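Local coordinates for tyrosine recombinase XerH (Helicobacter pylori, PDB 5JJV), which cuts and rejoins DNA at specific sites as a tyrosine recombinase, takes part in chromosome segregation and may contribute to chromosome decatenation, at residues P5-K10 with F99-N104; N230-I235 with M248-H253. All blocks are in the same frame, centred on the assembly; numbering follows the deposited sequence.

Contact 1: residues P5-K10 with F99-N104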
# COMPACT_ATOMS: atom_id res chain seq x y z
N PRO B 5 -12.54 -35.13 5.57
CA PRO B 5 -13.97 -34.83 5.56
C PRO B 5 -14.40 -34.08 6.82
O PRO B 5 -13.75 -34.21 7.86
CB PRO B 5 -14.63 -36.21 5.48
CG PRO B 5 -13.57 -37.19 5.86
CD PRO B 5 -12.27 -36.57 5.43
N LEU B 6 -15.47 -33.30 6.71
CA LEU B 6 -15.93 -32.47 7.82
C LEU B 6 -16.25 -33.28 9.07
O LEU B 6 -15.80 -32.94 10.17
CB LEU B 6 -17.15 -31.66 7.40
CG LEU B 6 -17.75 -30.77 8.49
CD1 LEU B 6 -16.73 -29.75 8.96
CD2 LEU B 6 -19.02 -30.09 8.01
N GLU B 7 -17.04 -34.33 8.90
CA GLU B 7 -17.46 -35.16 10.03
C GLU B 7 -16.92 -36.58 9.92
O GLU B 7 -17.46 -37.41 9.19
CB GLU B 7 -18.99 -35.19 10.13
CG GLU B 7 -19.61 -33.82 10.38
CD GLU B 7 -21.12 -33.84 10.30
OE1 GLU B 7 -21.66 -34.33 9.29
OE2 GLU B 7 -21.77 -33.35 11.25
N GLU B 8 -15.84 -36.86 10.65
CA GLU B 8 -15.22 -38.18 10.65
C GLU B 8 -15.65 -39.00 11.86
O GLU B 8 -15.54 -40.23 11.86
CB GLU B 8 -13.70 -38.05 10.62
CG GLU B 8 -13.15 -37.46 9.34
CD GLU B 8 -11.64 -37.33 9.36
OE1 GLU B 8 -11.09 -36.86 10.38
OE2 GLU B 8 -10.99 -37.70 8.36
N LEU B 9 -16.13 -38.32 12.89
CA LEU B 9 -16.50 -38.98 14.14
C LEU B 9 -17.98 -38.84 14.43
O LEU B 9 -18.59 -37.82 14.11
CB LEU B 9 -15.68 -38.41 15.30
CG LEU B 9 -14.16 -38.37 15.08
CD1 LEU B 9 -13.49 -37.57 16.19
CD2 LEU B 9 -13.59 -39.78 15.01
N LYS B 10 -18.56 -39.87 15.03
CA LYS B 10 -19.97 -39.84 15.42
C LYS B 10 -20.20 -38.79 16.51
O LYS B 10 -21.29 -38.23 16.62
CB LYS B 10 -20.43 -41.22 15.91
N PHE B 99 -26.28 -28.46 18.65
CA PHE B 99 -25.20 -29.20 19.30
C PHE B 99 -25.24 -30.71 19.02
O PHE B 99 -24.53 -31.48 19.66
CB PHE B 99 -25.24 -28.95 20.81
CG PHE B 99 -25.43 -27.50 21.17
CD1 PHE B 99 -26.64 -27.05 21.64
CD2 PHE B 99 -24.39 -26.60 21.01
CE1 PHE B 99 -26.82 -25.71 21.97
CE2 PHE B 99 -24.56 -25.26 21.33
CZ PHE B 99 -25.78 -24.82 21.81
N ASN B 100 -26.06 -31.11 18.06
CA ASN B 100 -26.12 -32.50 17.63
C ASN B 100 -25.20 -32.76 16.44
O ASN B 100 -24.90 -33.90 16.11
CB ASN B 100 -27.55 -32.90 17.28
N SER B 101 -24.75 -31.67 15.81
CA SER B 101 -23.86 -31.75 14.66
C SER B 101 -23.16 -30.42 14.43
O SER B 101 -23.79 -29.36 14.48
CB SER B 101 -24.63 -32.16 13.41
OG SER B 101 -23.80 -32.15 12.26
N LEU B 102 -21.86 -30.46 14.15
CA LEU B 102 -21.09 -29.24 13.96
C LEU B 102 -21.41 -28.56 12.63
O LEU B 102 -20.91 -27.47 12.35
CB LEU B 102 -19.59 -29.52 14.08
CG LEU B 102 -18.99 -30.77 13.41
CD1 LEU B 102 -18.84 -30.57 11.91
CD2 LEU B 102 -17.66 -31.12 14.05
N LYS B 103 -22.25 -29.20 11.82
CA LYS B 103 -22.75 -28.58 10.60
C LYS B 103 -23.73 -27.47 10.93
O LYS B 103 -23.99 -26.59 10.11
CB LYS B 103 -23.43 -29.62 9.70
CG LYS B 103 -22.49 -30.44 8.85
CD LYS B 103 -23.25 -31.29 7.84
CE LYS B 103 -22.31 -32.02 6.90
NZ LYS B 103 -23.05 -32.85 5.91
N ASN B 104 -24.28 -27.51 12.14
CA ASN B 104 -25.27 -26.53 12.57
C ASN B 104 -24.66 -25.38 13.36
O ASN B 104 -25.38 -24.56 13.92
CB ASN B 104 -26.35 -27.22 13.40
CG ASN B 104 -26.92 -28.44 12.72
OD1 ASN B 104 -26.84 -29.55 13.25
ND2 ASN B 104 -27.52 -28.25 11.55
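Glu7 and Ser101 make the hydrogen bond of this contact. The hydroxyl of Ser101 donates to the carboxylate, with Ser101 OG 2.6 Å from Glu7 OE2. It meets that oxygen nearly head-on along the carboxylate C-O bond. Glu7 gets there by a straight side chain, with CG opposite its own carbonyl carbon (chi1 -62°) and an extended chain beyond. Ser101 OG also receives a weak bond from the backbone, 3.4 Å from Lys103 N. The hydroxyl thus connects the carboxylate, if weakly on one side, to the turn that begins at Ser101. That turn is closed by a backbone bond from Asn104 N to Ser101 O.

The charged pair is looser. Glu7 OE1 lies 3.9 Å from Lys103 NZ, a long salt bridge. Lys103 crosses Glu7 at about a right angle. Its CE lies nearer to Glu7 OE1, at 3.4 Å, than NZ does. The ammonium's stronger partner is Glu149 of the second subunit; Glu7 adds a longer-range attraction from the same chain.

Apolar contacts lie alongside. Leu102 CD1 is 3.6 Å from Leu6 CG and 3.7 Å from Glu7 CG. The leucines run past each other in opposite directions. Leu6 CD2 rests 3.6 Å from Lys103 CG, which adds the lysine's aliphatic stem to the patch. Leu6 also packs on Tyr152 and Tyr154, and the Tyr154 hydroxyl is hydrogen-bonded to Leu102 O.

Both segments are loops. The one at 5-10 leads into helix 12-30, and Trp19 of that helix binds Leu6 O. The one at 99-104 connects helices 74-93 and 107-117. Such loop-to-loop packing joins the N-terminal lead-in to an interhelical connection in the helical, SAM-like N-terminal domain of a phage-type integrase.

Contact 2: residues N230-I235 with M248-H253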
# COMPACT_ATOMS: atom_id res chain seq x y z
N ASN B 230 30.53 11.28 17.25
CA ASN B 230 30.30 12.68 17.57
C ASN B 230 29.27 12.89 18.68
O ASN B 230 28.43 13.79 18.60
CB ASN B 230 29.87 13.45 16.32
CG ASN B 230 30.97 13.53 15.27
OD1 ASN B 230 32.14 13.68 15.60
ND2 ASN B 230 30.59 13.43 14.01
N GLY B 231 29.34 12.05 19.71
CA GLY B 231 28.47 12.18 20.87
C GLY B 231 27.11 11.54 20.69
O GLY B 231 26.24 11.66 21.55
N CYS B 232 26.92 10.85 19.57
CA CYS B 232 25.64 10.21 19.28
C CYS B 232 25.77 8.69 19.21
O CYS B 232 26.66 8.17 18.54
CB CYS B 232 25.06 10.73 17.96
SG CYS B 232 24.75 12.50 17.91
N TYR B 233 24.90 7.99 19.93
CA TYR B 233 24.81 6.54 19.81
C TYR B 233 23.73 6.16 18.81
O TYR B 233 22.56 6.46 19.01
CB TYR B 233 24.51 5.89 21.17
CG TYR B 233 25.72 5.70 22.06
CD1 TYR B 233 26.66 4.71 21.78
CD2 TYR B 233 25.91 6.49 23.18
CE1 TYR B 233 27.76 4.53 22.59
CE2 TYR B 233 27.01 6.31 24.00
CZ TYR B 233 27.94 5.33 23.70
OH TYR B 233 29.03 5.15 24.51
N THR B 234 24.14 5.50 17.73
CA THR B 234 23.18 4.92 16.79
C THR B 234 22.95 3.46 17.15
O THR B 234 23.87 2.64 17.07
CB THR B 234 23.66 5.03 15.34
OG1 THR B 234 23.82 6.41 14.98
CG2 THR B 234 22.66 4.38 14.40
N ILE B 235 21.73 3.14 17.55
CA ILE B 235 21.41 1.78 17.99
C ILE B 235 20.55 1.04 16.98
O ILE B 235 19.46 1.49 16.62
CB ILE B 235 20.67 1.80 19.34
CG1 ILE B 235 21.35 2.75 20.32
CG2 ILE B 235 20.59 0.39 19.91
CD1 ILE B 235 20.55 2.99 21.58
N MET B 248 18.51 6.79 17.70
CA MET B 248 19.65 7.55 18.19
C MET B 248 19.48 7.95 19.65
O MET B 248 18.40 8.35 20.08
CB MET B 248 19.89 8.79 17.33
CG MET B 248 21.03 9.67 17.82
SD MET B 248 21.49 10.93 16.63
CE MET B 248 22.12 9.91 15.30
N LEU B 249 20.57 7.84 20.41
CA LEU B 249 20.59 8.22 21.81
C LEU B 249 21.83 9.06 22.09
O LEU B 249 22.95 8.60 21.91
CB LEU B 249 20.55 6.98 22.70
CG LEU B 249 20.81 7.15 24.20
CD1 LEU B 249 19.87 8.18 24.80
CD2 LEU B 249 20.66 5.81 24.90
N LYS B 250 21.62 10.30 22.53
CA LYS B 250 22.73 11.19 22.86
C LYS B 250 23.55 10.61 24.00
O LYS B 250 23.02 10.15 25.01
CB LYS B 250 22.22 12.58 23.23
CG LYS B 250 21.65 13.36 22.05
CD LYS B 250 22.63 13.39 20.89
CE LYS B 250 22.18 14.35 19.81
NZ LYS B 250 22.22 15.77 20.26
N ALA B 251 24.87 10.63 23.83
CA ALA B 251 25.78 9.94 24.74
C ALA B 251 25.78 10.52 26.15
O ALA B 251 25.95 9.78 27.12
CB ALA B 251 27.19 9.97 24.17
N PHE B 252 25.57 11.83 26.28
CA PHE B 252 25.70 12.48 27.58
C PHE B 252 24.61 12.03 28.55
O PHE B 252 24.72 12.26 29.76
CB PHE B 252 25.69 14.01 27.43
CG PHE B 252 24.34 14.59 27.07
CD1 PHE B 252 23.44 14.96 28.06
CD2 PHE B 252 24.00 14.80 25.74
CE1 PHE B 252 22.21 15.50 27.73
CE2 PHE B 252 22.77 15.35 25.41
CZ PHE B 252 21.88 15.70 26.41
N HIS B 253 23.58 11.38 28.03
CA HIS B 253 22.50 10.86 28.87
C HIS B 253 22.93 9.63 29.66
O HIS B 253 22.41 9.39 30.75
CB HIS B 253 21.28 10.52 28.01
CG HIS B 253 20.50 11.72 27.56
ND1 HIS B 253 20.03 11.86 26.27
CD2 HIS B 253 20.09 12.82 28.23
CE1 HIS B 253 19.37 13.00 26.17
NE2 HIS B 253 19.40 13.60 27.34
O HOH W 1 26.22 13.70 23.66
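Tyr233 and Leu249 face each other across two antiparallel strands and exchange two backbone hydrogen bonds. Tyr233 N is 2.8 Å from Leu249 O, and Leu249 N is 2.8 Å from Tyr233 O. The second bond lies in the carbonyl plane of Tyr233. The first reaches Leu249 O from above its carbonyl plane.

The side chain of Tyr233 starts close to the neighbouring strand. Its CB is 3.2 Å from Leu249 O. At chi1 -82° CG lies beside the backbone N, and that oxygen sits at the ring edge, near the ring plane. CD2 and CE2 then pass Ala251 obliquely, with Tyr233 CE2 3.7 Å from Ala251 CB. Leu228 of strand 226-229 touches both residues.

The strands form the beta hairpin 232-238/244-250 of the catalytic domain, part of a three-stranded antiparallel sheet. The N-to-C directions of segments 232-235 and 248-250 differ by 155°, close to antiparallel. Leu249 and Ile235 lie side by side, and Leu249 packs on Ile207 and Phe210 of helix 198-211.

Cys232, Thr234, Met248 and Lys250 occupy the other face of the sheet. Met248 extends from its backbone and bends at its last torsion (chi3 -66°). Its sulfur reaches Cys232, with Met248 SD 3.8 Å from Cys232 CB, and its methyl end lies near Thr234 OG1. Cys232 SG also touches the Lys250 stem, 3.7 Å from Lys250 CE. Lys250 ends in salt bridges to Glu361 and Glu354 of the third subunit, whose Leu353 packs on Met248.

At the end of the pairing, Gly231 O takes two bonds. Ala251 N donates one at 2.9 Å from Gly231 O, and a water donates the other. The same water accepts from Phe252 N.

Overall arrangement
Contact 1 comes first along the chain and closes before contact 2 opens. Their centres are about 62 Å apart and their nearest atoms about 48 Å, on opposite sides of the chain's centre. They share no helix or strand. Contact 1 joins loops of the helical SAM-like N-terminal region; contact 2 pairs strands of the hairpin in the tyrosine recombinase domain, which carries the predicted active-site residues. Each meets a different copy of the protein in the four-chain assembly: 99-104 reaches the second subunit, and both strands of contact 2 reach the third. Each of the two regions thus takes part in subunit contacts, away from the bound nucleic acid itself.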